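Methionine-R-sulfoxide reductase (Neisseria meningitidis, PDB 3MMH) reduces free methionine-R-sulfoxide to methionine, acting on the free amino acid through a GAF-type domain that holds the substrate in a pocket. Local coordinates at residues A[50-55]-A[129-134]. Residues are numbered along the deposited sequence; the frame is centred on the assembly and turned at random.
Sequences FWVGFY and GVLDAD. With SME (methionine sulfoxide), chain C.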
loop_
_atom_site.group_PDB
_atom_site.type_symbol
_atom_site.label_atom_id
_atom_site.label_comp_id
_atom_site.label_asym_id
_atom_site.label_seq_id
_atom_site.Cartn_x
_atom_site.Cartn_y
_atom_site.Cartn_z
ATOM N N PHE A 50 13.210 4.783 0.364
ATOM C CA PHE A 50 13.087 3.851 -0.758
ATOM C C PHE A 50 11.888 2.893 -0.598
ATOM O O PHE A 50 11.170 2.640 -1.595
ATOM C CB PHE A 50 14.379 3.019 -0.837
ATOM C CG PHE A 50 14.425 2.026 -1.936
ATOM C CD1 PHE A 50 14.466 2.416 -3.281
ATOM C CD2 PHE A 50 14.474 0.678 -1.632
ATOM C CE1 PHE A 50 14.477 1.474 -4.313
ATOM C CE2 PHE A 50 14.507 -0.263 -2.657
ATOM C CZ PHE A 50 14.626 0.170 -3.942
ATOM N N TRP A 51 11.655 2.374 0.582
ATOM C CA TRP A 51 10.586 1.484 0.844
ATOM C C TRP A 51 10.111 1.713 2.228
ATOM O O TRP A 51 10.910 1.833 3.170
ATOM C CB TRP A 51 11.073 0.020 0.662
ATOM C CG TRP A 51 10.039 -1.041 0.459
ATOM C CD1 TRP A 51 9.660 -1.537 -0.769
ATOM C CD2 TRP A 51 9.222 -1.713 1.440
ATOM N NE1 TRP A 51 8.714 -2.482 -0.578
ATOM C CE2 TRP A 51 8.418 -2.626 0.754
ATOM C CE3 TRP A 51 9.143 -1.688 2.836
ATOM C CZ2 TRP A 51 7.522 -3.474 1.376
ATOM C CZ3 TRP A 51 8.256 -2.490 3.479
ATOM C CH2 TRP A 51 7.438 -3.377 2.760
ATOM N N VAL A 52 8.802 1.708 2.453
ATOM C CA VAL A 52 8.265 1.789 3.802
ATOM C C VAL A 52 6.894 1.101 3.854
ATOM O O VAL A 52 6.053 1.371 2.990
ATOM C CB VAL A 52 8.200 3.214 4.392
ATOM C CG1 VAL A 52 7.431 4.173 3.493
ATOM C CG2 VAL A 52 7.709 3.226 5.820
ATOM N N GLY A 53 6.666 0.268 4.836
ATOM C CA GLY A 53 5.429 -0.457 4.906
ATOM C C GLY A 53 5.387 -1.473 5.971
ATOM O O GLY A 53 6.182 -1.396 6.955
ATOM N N PHE A 54 4.502 -2.434 5.859
ATOM C CA PHE A 54 4.164 -3.365 6.932
ATOM C C PHE A 54 4.168 -4.788 6.458
ATOM O O PHE A 54 3.749 -5.072 5.318
ATOM C CB PHE A 54 2.810 -3.017 7.527
ATOM C CG PHE A 54 2.755 -1.623 8.123
ATOM C CD1 PHE A 54 3.162 -1.403 9.412
ATOM C CD2 PHE A 54 2.425 -0.524 7.334
ATOM C CE1 PHE A 54 3.141 -0.099 9.910
ATOM C CE2 PHE A 54 2.389 0.768 7.837
ATOM C CZ PHE A 54 2.804 0.946 9.140
ATOM N N TYR A 55 4.494 -5.675 7.383
ATOM C CA TYR A 55 4.172 -7.094 7.294
ATOM C C TYR A 55 3.383 -7.475 8.517
ATOM O O TYR A 55 3.632 -6.927 9.609
ATOM C CB TYR A 55 5.438 -7.973 7.240
ATOM C CG TYR A 55 6.232 -7.931 5.986
ATOM C CD1 TYR A 55 6.179 -9.009 5.085
ATOM C CD2 TYR A 55 7.098 -6.859 5.656
ATOM C CE1 TYR A 55 6.873 -8.985 3.924
ATOM C CE2 TYR A 55 7.811 -6.831 4.477
ATOM C CZ TYR A 55 7.690 -7.900 3.573
ATOM O OH TYR A 55 8.374 -7.869 2.387
ATOM N N GLY A 129 2.903 -7.928 13.903
ATOM C CA GLY A 129 3.475 -7.458 12.635
ATOM C C GLY A 129 4.660 -6.566 12.875
ATOM O O GLY A 129 5.078 -6.370 14.021
ATOM N N VAL A 130 5.166 -5.982 11.804
ATOM C CA VAL A 130 6.287 -5.074 11.859
ATOM C C VAL A 130 6.072 -3.927 10.883
ATOM O O VAL A 130 5.439 -4.096 9.827
ATOM C CB VAL A 130 7.641 -5.738 11.607
ATOM C CG1 VAL A 130 7.935 -6.919 12.576
ATOM C CG2 VAL A 130 7.773 -6.222 10.134
ATOM N N LEU A 131 6.643 -2.782 11.235
ATOM C CA LEU A 131 6.936 -1.664 10.345
ATOM C C LEU A 131 8.349 -1.805 9.815
ATOM O O LEU A 131 9.249 -1.917 10.638
ATOM C CB LEU A 131 6.715 -0.363 11.073
ATOM C CG LEU A 131 6.785 0.956 10.305
ATOM C CD1 LEU A 131 6.115 2.117 11.125
ATOM C CD2 LEU A 131 8.129 1.321 9.830
ATOM N N ASP A 132 8.504 -1.836 8.527
ATOM C CA ASP A 132 9.822 -1.938 7.926
ATOM C C ASP A 132 10.048 -0.729 7.016
ATOM O O ASP A 132 9.181 -0.369 6.220
ATOM C CB ASP A 132 9.902 -3.219 7.054
ATOM C CG ASP A 132 11.216 -3.378 6.402
ATOM O OD1 ASP A 132 12.205 -3.282 7.060
ATOM O OD2 ASP A 132 11.271 -3.744 5.233
ATOM N N ALA A 133 11.228 -0.145 7.113
ATOM C CA ALA A 133 11.636 0.958 6.254
ATOM C C ALA A 133 13.061 0.687 5.733
ATOM O O ALA A 133 13.897 0.208 6.502
ATOM C CB ALA A 133 11.560 2.302 6.881
ATOM N N ASP A 134 13.255 1.019 4.457
ATOM C CA ASP A 134 14.505 0.720 3.787
ATOM C C ASP A 134 14.970 1.951 3.003
ATOM O O ASP A 134 14.162 2.746 2.550
ATOM C CB ASP A 134 14.372 -0.550 2.879
ATOM C CG ASP A 134 13.854 -1.747 3.620
ATOM O OD1 ASP A 134 14.690 -2.531 4.087
ATOM O OD2 ASP A 134 12.594 -1.855 3.721
HETATM N N SME C . 14.928 -6.587 4.317
HETATM C CA SME C . 13.833 -7.306 5.011
HETATM C CB SME C . 12.800 -7.913 4.039
HETATM C CG SME C . 11.676 -6.966 3.588
HETATM S S SME C . 12.176 -5.873 2.320
HETATM O OE SME C . 13.465 -5.209 2.383
HETATM C CE SME C . 10.724 -4.924 2.144
HETATM C C SME C . 14.397 -8.332 5.954
HETATM O O SME C . 13.599 -8.945 6.678
HETATM O OXT SME C . 15.674 -8.510 6.004
#
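Trp-51, Gly-53 and Tyr-55 pair with Asp-134, Asp-132 and Val-130 as the hydrogen-bonded pairs of two antiparallel strands. Each pair is joined by two backbone bonds. Asp-132 N to Gly-53 O is short, at 2.8 Å. Trp-51 N to Asp-134 O stretches to 3.2 Å. At this end the first strand carries a classic beta bulge, Phe-50 and Trp-51 together standing opposite Asp-134. CA-H...O contacts fill the intervals, Phe-54 CA lying 3.2 Å from Val-130 O.

The side chains of Trp-51, Tyr-55, Asp-132 and Asp-134 share the face that lines the substrate pocket. With CG anti to the backbone N (chi1 -161°), the Trp-51 ring starts out beside its own carbonyl carbon; its six-membered part reaches back toward Gly-53, and Asp-132 O sits at its edge, in the ring plane, 3.6 Å from CZ3. The methyl CE of methionine sulfoxide sits over the centre of one ring face, 3.4 Å above the plane. Asp-132 OD2 also approaches this methyl, while the Asp-134 carboxylate, modelled in two conformations, lies near the sulfoxide oxygen. Tyr-55 brings OH to 3.6 Å from the ligand's CG, and that hydroxyl is hydrogen-bonded to Cys-75 O.

On the other face the contact is apolar: Phe-54 sets CE1 against Leu-131 CB at 3.8 Å, and Val-52 CG2 meets Ala-133 CB.

Both strands are central in the antiparallel GAF-domain sheet: strand 63-70 flanks 51-58, strand 115-123 flanks 126-135, and helix 32-47 packs on Val-52 and Phe-54.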